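Local coordinates for insecticidal Delta-Endotoxin Cry8Ea1 (Bacillus Thuringiensis, PDB 3EB7), which kills susceptible insect larvae, probably by binding gut-cell membranes and inserting its helical domain to open a pore, as other three-domain Cry toxins do, at residues Q47-M52 with Y66-A71; Q61-Y66 with E129-S134. One frame throughout, in Å; residues are numbered along the deposited sequence.

Both contacts lie in the N-terminal helical domain, the part that in Cry toxins is thought to form the pore, and their centres are about 8 Å apart. Along the chain their segments alternate: 47-52, then 61-66, then 66-71, then 129-134, with Y66 common to the two contacts. Contact 1 sets helix 47-59 against the start of helix 65-93; contact 2 sets the extended linker joining those two helices against the turn that leads into helix 133-153. M52 of contact 1 packs on both I63 and L132 of contact 2. One continuous patch of side chains thus joins helices 47-59, 65-93 and 133-153, as packing within the helical domain.

Contact 1: Q47-M52 with Y66-A71; sequences QWEIFM and YARAKA
Within the helical bundle of the N-terminal domain, helices 47-59 and 65-93 form a helical hairpin, and E49 and M52 of the first meet R68 and A71 of the second. The short segments run nearly antiparallel, at 148°, with their axes 11.0 Å apart at the closest, so fairly long side chains must bridge the gap. E49 OE1 accepts from R68 NH1 at 3.5 Å, a weak hydrogen bond within a salt bridge, although the N-H points almost straight at the oxygen. The carboxylate oxygen lies at the edge of the guanidinium, in its plane, while the two flat groups are turned 75° against each other. The CB of E49 does not face the second helix, but a bend at chi2 (71°) carries the carboxylate across, and an acid suits the arginine opposite. The bend of R68 at chi3 turns the guanidinium along helix 47-59, so that NH1 faces E49 while NH2 reaches E56, its stronger partner.

Deeper in, M52 extends across the gap beyond CG. Its SD passes the aliphatic part of R68, 3.9 Å from CG, the two side chains running in opposite directions, and its CE ends on A71 CB at 3.6 Å. A slim, flexible thioether suits this path, and alanine leaves room for the methyl to approach the second helix. The chemistry is therefore layered: R68 offers methylenes to the buried methionine and its charge to acids on the partly exposed side, where E53 lies close to E49 and the arginine probably offsets the crowding of negative charge.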
loop_
_atom_site.group_PDB
_atom_site.type_symbol
_atom_site.label_atom_id
_atom_site.label_comp_id
_atom_site.label_asym_id
_atom_site.label_seq_id
_atom_site.Cartn_x
_atom_site.Cartn_y
_atom_site.Cartn_z
ATOM N N GLN A 47 -0.979 -12.066 19.758
ATOM C CA GLN A 47 -0.572 -11.125 18.702
ATOM C C GLN A 47 -1.774 -10.257 18.264
ATOM O O GLN A 47 -1.608 -9.130 17.854
ATOM C CB GLN A 47 0.139 -11.862 17.551
ATOM C CG GLN A 47 0.886 -10.982 16.548
ATOM C CD GLN A 47 2.058 -10.206 17.150
ATOM O OE1 GLN A 47 2.377 -9.117 16.689
ATOM N NE2 GLN A 47 2.660 -10.736 18.216
ATOM N N TRP A 48 -2.993 -10.764 18.427
ATOM C CA TRP A 48 -4.201 -9.989 18.120
ATOM C C TRP A 48 -4.490 -8.815 19.089
ATOM O O TRP A 48 -5.094 -7.803 18.696
ATOM C CB TRP A 48 -5.418 -10.917 18.020
ATOM C CG TRP A 48 -5.217 -12.034 17.005
ATOM C CD1 TRP A 48 -4.682 -13.255 17.231
ATOM C CD2 TRP A 48 -5.525 -11.980 15.612
ATOM N NE1 TRP A 48 -4.655 -13.995 16.065
ATOM C CE2 TRP A 48 -5.172 -13.234 15.055
ATOM C CE3 TRP A 48 -6.099 -11.006 14.785
ATOM C CZ2 TRP A 48 -5.361 -13.533 13.700
ATOM C CZ3 TRP A 48 -6.289 -11.296 13.459
ATOM C CH2 TRP A 48 -5.910 -12.546 12.916
ATOM N N GLU A 49 -4.073 -8.969 20.350
ATOM C CA GLU A 49 -4.184 -7.890 21.343
ATOM C C GLU A 49 -3.326 -6.711 20.900
ATOM O O GLU A 49 -3.733 -5.595 21.047
ATOM C CB GLU A 49 -3.784 -8.383 22.752
ATOM C CG GLU A 49 -3.385 -7.284 23.742
ATOM C CD GLU A 49 -4.566 -6.405 24.220
ATOM O OE1 GLU A 49 -5.714 -6.608 23.780
ATOM O OE2 GLU A 49 -4.335 -5.487 25.062
ATOM N N ILE A 50 -2.151 -6.973 20.328
ATOM C CA ILE A 50 -1.335 -5.922 19.703
ATOM C C ILE A 50 -2.042 -5.091 18.593
ATOM O O ILE A 50 -1.859 -3.868 18.529
ATOM C CB ILE A 50 0.022 -6.529 19.243
ATOM C CG1 ILE A 50 0.776 -7.041 20.483
ATOM C CG2 ILE A 50 0.886 -5.511 18.429
ATOM C CD1 ILE A 50 1.959 -7.944 20.167
ATOM N N PHE A 51 -2.825 -5.740 17.737
ATOM C CA PHE A 51 -3.672 -5.069 16.738
ATOM C C PHE A 51 -4.725 -4.146 17.372
ATOM O O PHE A 51 -5.025 -3.056 16.847
ATOM C CB PHE A 51 -4.357 -6.097 15.793
ATOM C CG PHE A 51 -3.414 -6.741 14.797
ATOM C CD1 PHE A 51 -3.234 -8.115 14.773
ATOM C CD2 PHE A 51 -2.720 -5.962 13.858
ATOM C CE1 PHE A 51 -2.353 -8.723 13.847
ATOM C CE2 PHE A 51 -1.849 -6.550 12.912
ATOM C CZ PHE A 51 -1.660 -7.925 12.923
ATOM N N MET A 52 -5.275 -4.576 18.503
ATOM C CA MET A 52 -6.261 -3.775 19.211
ATOM C C MET A 52 -5.601 -2.564 19.860
ATOM O O MET A 52 -6.079 -1.423 19.725
ATOM C CB MET A 52 -6.971 -4.607 20.272
ATOM C CG MET A 52 -7.781 -5.734 19.727
ATOM S SD MET A 52 -8.700 -6.548 21.089
ATOM C CE MET A 52 -9.365 -7.976 20.207
ATOM N N TYR A 66 -15.571 -6.521 27.827
ATOM C CA TYR A 66 -16.326 -7.651 27.394
ATOM C C TYR A 66 -15.978 -7.966 25.954
ATOM O O TYR A 66 -15.719 -9.132 25.636
ATOM C CB TYR A 66 -17.816 -7.359 27.509
ATOM C CG TYR A 66 -18.666 -8.577 27.246
ATOM C CD1 TYR A 66 -19.224 -9.310 28.308
ATOM C CD2 TYR A 66 -18.941 -8.993 25.930
ATOM C CE1 TYR A 66 -20.031 -10.455 28.079
ATOM C CE2 TYR A 66 -19.744 -10.129 25.687
ATOM C CZ TYR A 66 -20.276 -10.852 26.770
ATOM O OH TYR A 66 -21.060 -11.965 26.523
ATOM N N ALA A 67 -16.012 -6.935 25.091
ATOM C CA ALA A 67 -15.695 -7.085 23.655
ATOM C C ALA A 67 -14.228 -7.519 23.428
ATOM O O ALA A 67 -13.961 -8.357 22.576
ATOM C CB ALA A 67 -16.007 -5.798 22.876
ATOM N N ARG A 68 -13.295 -6.963 24.201
ATOM C CA ARG A 68 -11.902 -7.378 24.090
ATOM C C ARG A 68 -11.711 -8.851 24.493
ATOM O O ARG A 68 -11.090 -9.647 23.733
ATOM C CB ARG A 68 -10.981 -6.488 24.921
ATOM C CG ARG A 68 -9.511 -6.938 24.887
ATOM C CD ARG A 68 -8.593 -6.123 25.831
ATOM N NE ARG A 68 -9.043 -4.746 26.001
ATOM C CZ ARG A 68 -8.635 -3.705 25.264
ATOM N NH1 ARG A 68 -7.713 -3.843 24.298
ATOM N NH2 ARG A 68 -9.141 -2.506 25.536
ATOM N N ALA A 69 -12.224 -9.198 25.679
ATOM C CA ALA A 69 -12.081 -10.559 26.249
ATOM C C ALA A 69 -12.579 -11.639 25.299
ATOM O O ALA A 69 -11.890 -12.649 25.096
ATOM C CB ALA A 69 -12.801 -10.684 27.582
ATOM N N LYS A 70 -13.765 -11.418 24.723
ATOM C CA LYS A 70 -14.373 -12.377 23.801
ATOM C C LYS A 70 -13.601 -12.559 22.492
ATOM O O LYS A 70 -13.298 -13.686 22.111
ATOM C CB LYS A 70 -15.806 -11.973 23.518
ATOM C CG LYS A 70 -16.651 -13.049 22.930
ATOM C CD LYS A 70 -18.121 -12.555 22.919
ATOM C CE LYS A 70 -18.954 -13.316 21.875
ATOM N NZ LYS A 70 -20.421 -12.990 21.931
ATOM N N ALA A 71 -13.286 -11.469 21.802
ATOM C CA ALA A 71 -12.481 -11.526 20.571
ATOM C C ALA A 71 -11.135 -12.253 20.828
ATOM O O ALA A 71 -10.754 -13.126 20.088
ATOM C CB ALA A 71 -12.247 -10.121 20.035
#

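Contact 2: Q61-Y66 with E129-S134; sequences QKIAEY and EVPLLS
Apolar packing carries the whole contact, and I63 makes all the close contacts from its side. Its CG1 rests against the pyrrolidine ring of P131, 3.6 Å from CB and 3.9 Å from CG, and the isoleucine crosses the proline at a slant. Beyond this, CD1 reaches L132, approaching CD2 to 3.8 Å while staying 3.9 Å from P131 CB, so the terminal methyl sits over the notch between proline and leucine. With CG1 placed anti to the carbonyl carbon (chi1 -63°) and the chain extended at chi2, the ethyl branch of I63 is directed into this corner. The CB of L132 does not point at I63, yet CD2 comes to the methyl. The three residues are buried, and a branched aliphatic chain, a rigid ring and a leucine fork fill such a place without introducing polar groups. Around them, M52 of helix 47-59 packs on both I63 and L132, and I59 touches P131.

In the fold, two helix starts come together here: A64 is the N-cap residue of helix 65-93 and L132 that of helix 133-153, both within the bundle of the N-terminal domain.

No hydrogen bond crosses between the two segments. A type I turn from V130 to L133 is closed by L133 N on V130 O at 2.8 Å; proline suits its second position, where the ring holds phi near the required -60° (here -56°). The I63 amide donates to E56 OE1 on helix 47-59, and its carbonyl oxygen receives a weak bond from R68 NH2 on helix 65-93.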
loop_
_atom_site.group_PDB
_atom_site.type_symbol
_atom_site.label_atom_id
_atom_site.label_comp_id
_atom_site.label_asym_id
_atom_site.label_seq_id
_atom_site.Cartn_x
_atom_site.Cartn_y
_atom_site.Cartn_z
ATOM N N GLN A 61 -9.441 5.699 21.815
ATOM C CA GLN A 61 -10.643 5.075 22.358
ATOM C C GLN A 61 -10.260 3.714 22.949
ATOM O O GLN A 61 -9.255 3.114 22.572
ATOM C CB GLN A 61 -11.747 4.896 21.311
ATOM C CG GLN A 61 -12.135 6.157 20.541
ATOM C CD GLN A 61 -13.030 7.138 21.306
ATOM O OE1 GLN A 61 -13.234 8.273 20.857
ATOM N NE2 GLN A 61 -13.579 6.706 22.444
ATOM N N LYS A 62 -11.073 3.244 23.886
ATOM C CA LYS A 62 -10.807 2.016 24.623
ATOM C C LYS A 62 -11.885 1.039 24.205
ATOM O O LYS A 62 -13.051 1.413 24.174
ATOM C CB LYS A 62 -10.917 2.314 26.136
ATOM C CG LYS A 62 -10.005 1.508 27.043
ATOM C CD LYS A 62 -10.733 1.172 28.366
ATOM C CE LYS A 62 -10.168 -0.130 28.976
ATOM N NZ LYS A 62 -11.226 -1.043 29.546
ATOM N N ILE A 63 -11.509 -0.190 23.855
ATOM C CA ILE A 63 -12.489 -1.235 23.543
ATOM C C ILE A 63 -13.030 -1.694 24.891
ATOM O O ILE A 63 -12.255 -1.826 25.831
ATOM C CB ILE A 63 -11.887 -2.442 22.723
ATOM C CG1 ILE A 63 -11.393 -1.952 21.336
ATOM C CG2 ILE A 63 -12.936 -3.552 22.517
ATOM C CD1 ILE A 63 -10.325 -2.852 20.676
ATOM N N ALA A 64 -14.350 -1.881 24.999
ATOM C CA ALA A 64 -14.960 -2.390 26.224
ATOM C C ALA A 64 -14.372 -3.770 26.529
ATOM O O ALA A 64 -14.077 -4.552 25.595
ATOM C CB ALA A 64 -16.465 -2.465 26.081
ATOM N N GLU A 65 -14.171 -4.030 27.825
ATOM C CA GLU A 65 -13.567 -5.267 28.351
ATOM C C GLU A 65 -14.244 -6.545 27.842
ATOM O O GLU A 65 -13.577 -7.529 27.479
ATOM C CB GLU A 65 -13.590 -5.269 29.889
ATOM C CG GLU A 65 -13.080 -6.600 30.515
ATOM C CD GLU A 65 -11.588 -6.891 30.230
ATOM O OE1 GLU A 65 -11.164 -8.059 30.371
ATOM O OE2 GLU A 65 -10.836 -5.960 29.871
ATOM N N TYR A 66 -15.571 -6.521 27.827
ATOM C CA TYR A 66 -16.326 -7.651 27.394
ATOM C C TYR A 66 -15.978 -7.966 25.954
ATOM O O TYR A 66 -15.719 -9.132 25.636
ATOM C CB TYR A 66 -17.816 -7.359 27.509
ATOM C CG TYR A 66 -18.666 -8.577 27.246
ATOM C CD1 TYR A 66 -19.224 -9.310 28.308
ATOM C CD2 TYR A 66 -18.941 -8.993 25.930
ATOM C CE1 TYR A 66 -20.031 -10.455 28.079
ATOM C CE2 TYR A 66 -19.744 -10.129 25.687
ATOM C CZ TYR A 66 -20.276 -10.852 26.770
ATOM O OH TYR A 66 -21.060 -11.965 26.523
ATOM N N GLU A 129 -16.107 -0.610 15.759
ATOM C CA GLU A 129 -15.709 -1.071 14.449
ATOM C C GLU A 129 -14.316 -0.574 14.070
ATOM O O GLU A 129 -13.570 -1.292 13.435
ATOM C CB GLU A 129 -16.727 -0.602 13.414
ATOM C CG GLU A 129 -18.137 -1.097 13.660
ATOM C CD GLU A 129 -19.004 -0.110 14.437
ATOM O OE1 GLU A 129 -18.491 0.822 15.125
ATOM O OE2 GLU A 129 -20.235 -0.283 14.345
ATOM N N VAL A 130 -13.996 0.664 14.437
ATOM C CA VAL A 130 -12.673 1.252 14.185
ATOM C C VAL A 130 -11.548 0.651 15.079
ATOM O O VAL A 130 -10.588 0.055 14.563
ATOM C CB VAL A 130 -12.697 2.795 14.312
ATOM C CG1 VAL A 130 -11.276 3.390 14.102
ATOM C CG2 VAL A 130 -13.746 3.426 13.340
ATOM N N PRO A 131 -11.668 0.768 16.415
ATOM C CA PRO A 131 -10.549 0.185 17.172
ATOM C C PRO A 131 -10.294 -1.314 16.856
ATOM O O PRO A 131 -9.176 -1.793 17.046
ATOM C CB PRO A 131 -10.956 0.391 18.643
ATOM C CG PRO A 131 -12.446 0.610 18.594
ATOM C CD PRO A 131 -12.703 1.323 17.299
ATOM N N LEU A 132 -11.316 -2.015 16.359
ATOM C CA LEU A 132 -11.185 -3.439 15.987
ATOM C C LEU A 132 -10.879 -3.687 14.507
ATOM O O LEU A 132 -10.864 -4.827 14.076
ATOM C CB LEU A 132 -12.450 -4.225 16.369
ATOM C CG LEU A 132 -12.806 -4.420 17.849
ATOM C CD1 LEU A 132 -14.320 -4.769 17.935
ATOM C CD2 LEU A 132 -11.945 -5.510 18.559
ATOM N N LEU A 133 -10.629 -2.628 13.744
ATOM C CA LEU A 133 -10.455 -2.717 12.273
ATOM C C LEU A 133 -9.229 -3.503 11.830
ATOM O O LEU A 133 -9.332 -4.327 10.915
ATOM C CB LEU A 133 -10.364 -1.333 11.662
ATOM C CG LEU A 133 -11.116 -0.969 10.379
ATOM C CD1 LEU A 133 -10.247 -0.066 9.520
ATOM C CD2 LEU A 133 -11.700 -2.140 9.597
ATOM N N SER A 134 -8.065 -3.263 12.449
ATOM C CA SER A 134 -6.889 -4.082 12.069
ATOM C C SER A 134 -7.039 -5.596 12.421
ATOM O O SER A 134 -6.675 -6.444 11.612
ATOM C CB SER A 134 -5.527 -3.461 12.458
ATOM O OG SER A 134 -5.355 -3.326 13.855
#